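Local coordinates for purine nucleoside phosphorylase (Schistosoma mansoni, PDB 6B2L), which catalyses the phosphorolysis of purine nucleosides such as inosine and guanosine to the free base and ribose 1-phosphate, at residues A[113-118]-A[221-226]; A[130-135]-A[241-246]. All coordinates share one frame; numbering follows the deposited sequence.

Following the chain from the N terminus, strand 112-121 supplies the first half of contact 1 and the next strand, 131-139, the first half of contact 2. Strand 112-121 is then met by 221-226 at the start of helix 224-232, which closes contact 1 over 102 intervening residues. The following strand, 236-246, pairs with 130-135 and closes contact 2 over 105. The two closures therefore cross instead of nesting. Strands 112-121 and 236-246 are neighbours in one mixed sheet, and the contacts join directly where Asn117 OD1 meets Ser241 OG at 2.6 Å, probably as a hydrogen bond. Both contacts also reach the bound piperidin-2-imine.

Contact 1: residues A[113-118]-A[221-226]; sequences LLITNL and MSTVPE. With 2IM (piperidin-2-imine), chain I; DMS (dimethyl sulfoxide), chain C.
Thr223, hydrogen-bonded to Asn117, has a backbone rare for a threonine: phi is positive (77°), and Val224 N donates to Ser222 O at 2.8 Å, which makes a gamma turn right before helix 224-232. The turn presents Thr223 OG1 to the strand, where Asn117 ND2 donates to it at 3.0 Å, with OG1 21° out of the amide plane. The two side chains cross at about a right angle, and the other end of the amide is taken by Ser241, so both ends of Asn117 are held. Ile115 runs past Thr223 in the opposite direction; its CG2, set anti to the backbone N, lies 3.9 Å from Thr223 OG1. In this phosphorylase superfamily fold the contact joins a central strand of the sheet to the start of a helix, and Arg86 backs it by a salt bridge to Glu226. Leu118 N donates at 2.7 Å to O of a dimethyl sulfoxide, probably from the crystallisation liquor, that is also hydrogen-bonded to Ser35 N; as in related trimeric phosphorylases, this corner probably belongs to the phosphate site. A water accepts from Met221 N at 3.0 Å and donates weakly to Leu118 O, bridging the segments.

Contact 2: residues A[130-135]-A[241-246]; sequences DFVLIK and SLIANN. With 2IM (piperidin-2-imine), chain I.
The ring of Phe131 has Ser241 O at its edge, near the ring plane, and Leu242 CD1 approaches it obliquely, 4.0 Å from CE1. CG lies anti to the carbonyl carbon (chi1 -61°), and the ring reaches helix 259-283, where Arg269, Leu272 and Leu273 touch it and the ring of Trp276 meets it at a steep angle. The amide of Asn245 meets the ligand through its oxygen: N2 of piperidin-2-imine donates to Asn245 OD1 at 2.8 Å, while ND2 is held by Asp250 and Ser247, which should fix the rotation of the amide. The strands themselves run antiparallel with a marked twist, their axes 141° apart. Val132 and Ser241 form a hydrogen-bonded pair, Val132 N to Ser241 O at 2.8 Å and Ser241 N to Val132 O at 2.9 Å. Next to it Phe131 and Leu242 make a non-hydrogen-bonded pair, and Ile243 N donates almost straight to Asp130 O at 2.9 Å. Ser241 O also receives a CA-H contact from Phe131 CA, at 3.3 Å. Across the sheet from Phe131 and Leu242, Val132 CG2 packs on Ile243 CD1 at 3.9 Å, and Ile134 brings its tip, CD1, to 3.6 Å from Ser241 OG, the hydroxyl itself being hydrogen-bonded to Asn117 OD1. Strands 131-139 and 236-246 are antiparallel neighbours in the mixed sheet of this phosphorylase superfamily fold; the end of 236-246 brings Asn245 to the ligand, also bonded to Glu203, probably at the purine-base site, as in related trimeric phosphorylases.

Contact 1: residues A[113-118]-A[221-226]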
# COMPACT_ATOMS: atom_id res chain seq x y z
N LEU A 113 18.63 11.43 17.14
CA LEU A 113 18.74 10.07 16.62
C LEU A 113 19.50 10.11 15.30
O LEU A 113 19.09 10.83 14.38
CB LEU A 113 17.36 9.44 16.44
CG LEU A 113 17.25 8.06 15.80
CD1 LEU A 113 17.89 7.01 16.66
CD2 LEU A 113 15.77 7.69 15.63
N LEU A 114 20.61 9.36 15.21
CA LEU A 114 21.42 9.24 14.00
C LEU A 114 21.19 7.87 13.35
O LEU A 114 21.27 6.86 14.05
CB LEU A 114 22.91 9.43 14.32
CG LEU A 114 23.31 10.62 15.22
CD1 LEU A 114 24.82 10.58 15.56
CD2 LEU A 114 22.96 11.96 14.49
N ILE A 115 20.95 7.84 12.02
CA ILE A 115 20.56 6.61 11.30
C ILE A 115 21.38 6.44 10.02
O ILE A 115 21.58 7.41 9.28
CB ILE A 115 19.06 6.64 10.95
CG1 ILE A 115 18.21 6.87 12.21
CG2 ILE A 115 18.66 5.31 10.26
CD1 ILE A 115 16.71 7.11 11.91
N THR A 116 21.87 5.21 9.75
CA THR A 116 22.46 4.89 8.44
C THR A 116 21.68 3.73 7.80
O THR A 116 21.00 2.96 8.49
CB THR A 116 23.96 4.55 8.53
OG1 THR A 116 24.17 3.37 9.34
CG2 THR A 116 24.77 5.74 9.11
N ASN A 117 21.76 3.65 6.46
CA ASN A 117 21.13 2.55 5.72
C ASN A 117 21.89 2.33 4.41
O ASN A 117 22.70 3.15 3.99
CB ASN A 117 19.64 2.80 5.44
CG ASN A 117 19.38 4.00 4.54
OD1 ASN A 117 19.84 4.06 3.40
ND2 ASN A 117 18.54 4.92 5.02
N LEU A 118 21.64 1.17 3.78
CA LEU A 118 22.08 0.88 2.41
C LEU A 118 20.91 1.09 1.45
O LEU A 118 19.77 0.68 1.72
CB LEU A 118 22.59 -0.55 2.31
CG LEU A 118 23.96 -0.79 2.96
CD1 LEU A 118 24.03 -2.20 3.49
CD2 LEU A 118 25.07 -0.54 1.95
N MET A 221 14.53 -0.02 2.10
CA MET A 221 13.49 -0.79 2.80
C MET A 221 13.45 -0.53 4.31
O MET A 221 12.95 -1.39 5.05
CB MET A 221 13.70 -2.29 2.56
CG MET A 221 13.85 -2.69 1.12
SD MET A 221 14.28 -4.47 1.01
CE MET A 221 14.72 -4.52 -0.72
N SER A 222 14.01 0.58 4.78
CA SER A 222 14.08 0.86 6.23
C SER A 222 13.85 2.35 6.48
O SER A 222 13.39 3.10 5.61
CB SER A 222 15.43 0.41 6.79
OG SER A 222 16.49 1.24 6.34
N THR A 223 14.18 2.77 7.71
CA THR A 223 14.47 4.16 8.08
C THR A 223 13.21 5.03 8.25
O THR A 223 13.03 5.64 9.31
CB THR A 223 15.45 4.78 7.08
OG1 THR A 223 16.69 4.03 7.16
CG2 THR A 223 15.74 6.24 7.44
N VAL A 224 12.31 5.06 7.26
CA VAL A 224 11.15 5.95 7.36
C VAL A 224 10.26 5.62 8.55
O VAL A 224 9.75 6.56 9.21
CB VAL A 224 10.39 5.96 6.00
CG1 VAL A 224 9.01 6.59 6.10
CG2 VAL A 224 11.22 6.72 4.96
N PRO A 225 9.99 4.34 8.89
CA PRO A 225 9.19 4.08 10.12
C PRO A 225 9.80 4.69 11.39
O PRO A 225 9.08 5.35 12.18
CB PRO A 225 9.14 2.53 10.18
CG PRO A 225 9.25 2.11 8.72
CD PRO A 225 10.31 3.08 8.18
N GLU A 226 11.12 4.51 11.60
CA GLU A 226 11.77 5.06 12.79
C GLU A 226 11.78 6.58 12.77
O GLU A 226 11.60 7.22 13.81
CB GLU A 226 13.22 4.56 12.92
CG GLU A 226 13.39 3.06 12.89
CD GLU A 226 13.66 2.57 11.47
OE1 GLU A 226 12.68 2.50 10.72
OE2 GLU A 226 14.83 2.31 11.09
N2 2IM I . 19.46 -1.66 -4.72
C1 2IM I . 19.34 -1.73 -3.48
N1 2IM I . 18.04 -1.56 -2.90
C4 2IM I . 17.78 -1.58 -1.48
C5 2IM I . 18.95 -2.10 -0.64
C3 2IM I . 20.29 -1.64 -1.15
C2 2IM I . 20.54 -2.00 -2.59
S DMS C . 19.80 -1.33 5.87
O DMS C . 21.05 -0.51 5.86
C1 DMS C . 19.47 -2.01 7.50
C2 DMS C . 18.34 -0.43 5.40
O HOH W 1 17.65 1.42 3.10
O HOH W 2 17.15 -1.32 2.67

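Contact 2: residues A[130-135]-A[241-246]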
# COMPACT_ATOMS: atom_id res chain seq x y z
N ASP A 130 28.85 6.28 -2.92
CA ASP A 130 28.49 7.63 -2.52
C ASP A 130 27.60 7.61 -1.27
O ASP A 130 26.99 6.60 -0.92
CB ASP A 130 27.75 8.37 -3.65
CG ASP A 130 28.63 8.72 -4.85
OD1 ASP A 130 29.89 8.69 -4.78
OD2 ASP A 130 28.04 9.08 -5.90
N PHE A 131 27.58 8.75 -0.57
CA PHE A 131 26.71 8.97 0.58
C PHE A 131 25.62 9.99 0.22
O PHE A 131 25.91 10.98 -0.47
CB PHE A 131 27.51 9.52 1.78
CG PHE A 131 28.61 8.60 2.29
CD1 PHE A 131 28.30 7.43 2.96
CD2 PHE A 131 29.93 8.97 2.16
CE1 PHE A 131 29.31 6.61 3.43
CE2 PHE A 131 30.94 8.16 2.63
CZ PHE A 131 30.62 6.97 3.27
N VAL A 132 24.40 9.80 0.73
CA VAL A 132 23.30 10.76 0.55
C VAL A 132 22.74 11.18 1.91
O VAL A 132 22.23 10.35 2.67
CB VAL A 132 22.19 10.18 -0.34
CG1 VAL A 132 21.03 11.14 -0.48
CG2 VAL A 132 22.77 9.84 -1.71
N LEU A 133 22.84 12.48 2.21
CA LEU A 133 22.17 13.09 3.35
C LEU A 133 20.68 13.19 3.00
O LEU A 133 20.32 13.87 2.04
CB LEU A 133 22.76 14.47 3.63
CG LEU A 133 24.28 14.57 3.82
CD1 LEU A 133 24.72 16.00 4.11
CD2 LEU A 133 24.76 13.66 4.93
N ILE A 134 19.80 12.53 3.76
CA ILE A 134 18.38 12.48 3.40
C ILE A 134 17.69 13.77 3.85
O ILE A 134 17.82 14.17 5.01
CB ILE A 134 17.72 11.25 4.03
CG1 ILE A 134 18.31 9.97 3.44
CG2 ILE A 134 16.21 11.29 3.81
CD1 ILE A 134 17.87 8.69 4.12
N LYS A 135 16.99 14.44 2.92
CA LYS A 135 16.35 15.72 3.22
C LYS A 135 14.83 15.64 3.16
O LYS A 135 14.17 16.64 3.46
CB LYS A 135 16.82 16.82 2.27
CG LYS A 135 16.49 16.61 0.81
CD LYS A 135 17.01 17.78 -0.02
CE LYS A 135 16.75 17.57 -1.50
NZ LYS A 135 17.34 18.66 -2.32
N SER A 241 22.19 7.63 3.70
CA SER A 241 22.21 6.42 2.87
C SER A 241 23.61 6.22 2.26
O SER A 241 24.22 7.17 1.75
CB SER A 241 21.20 6.50 1.73
OG SER A 241 19.87 6.39 2.17
N LEU A 242 24.10 4.96 2.32
CA LEU A 242 25.23 4.50 1.51
C LEU A 242 24.70 3.86 0.23
O LEU A 242 23.86 2.94 0.30
CB LEU A 242 26.09 3.50 2.29
CG LEU A 242 27.16 2.77 1.48
CD1 LEU A 242 28.19 3.75 0.89
CD2 LEU A 242 27.87 1.81 2.43
N ILE A 243 25.16 4.33 -0.93
CA ILE A 243 24.67 3.84 -2.22
C ILE A 243 25.38 2.55 -2.60
O ILE A 243 26.60 2.54 -2.80
CB ILE A 243 24.86 4.90 -3.32
CG1 ILE A 243 24.19 6.22 -2.91
CG2 ILE A 243 24.30 4.39 -4.64
CD1 ILE A 243 22.70 6.08 -2.55
N ALA A 244 24.61 1.46 -2.74
CA ALA A 244 25.19 0.17 -3.10
C ALA A 244 25.39 0.01 -4.61
O ALA A 244 26.30 -0.70 -5.03
CB ALA A 244 24.33 -0.97 -2.57
N ASN A 245 24.56 0.68 -5.42
CA ASN A 245 24.48 0.46 -6.87
C ASN A 245 23.61 1.58 -7.42
O ASN A 245 22.88 2.22 -6.66
CB ASN A 245 23.87 -0.91 -7.19
CG ASN A 245 22.37 -0.97 -6.88
OD1 ASN A 245 21.96 -0.96 -5.73
ND2 ASN A 245 21.55 -1.01 -7.92
N ASN A 246 23.69 1.83 -8.74
CA ASN A 246 22.73 2.72 -9.40
C ASN A 246 21.75 1.84 -10.18
O ASN A 246 22.12 1.22 -11.19
CB ASN A 246 23.40 3.74 -10.32
CG ASN A 246 22.42 4.72 -10.85
OD1 ASN A 246 21.55 4.36 -11.63
ND2 ASN A 246 22.49 5.98 -10.36
N2 2IM I . 19.46 -1.66 -4.72
C1 2IM I . 19.34 -1.73 -3.48
N1 2IM I . 18.04 -1.56 -2.90
C4 2IM I . 17.78 -1.58 -1.48
C5 2IM I . 18.95 -2.10 -0.64
C3 2IM I . 20.29 -1.64 -1.15
C2 2IM I . 20.54 -2.00 -2.59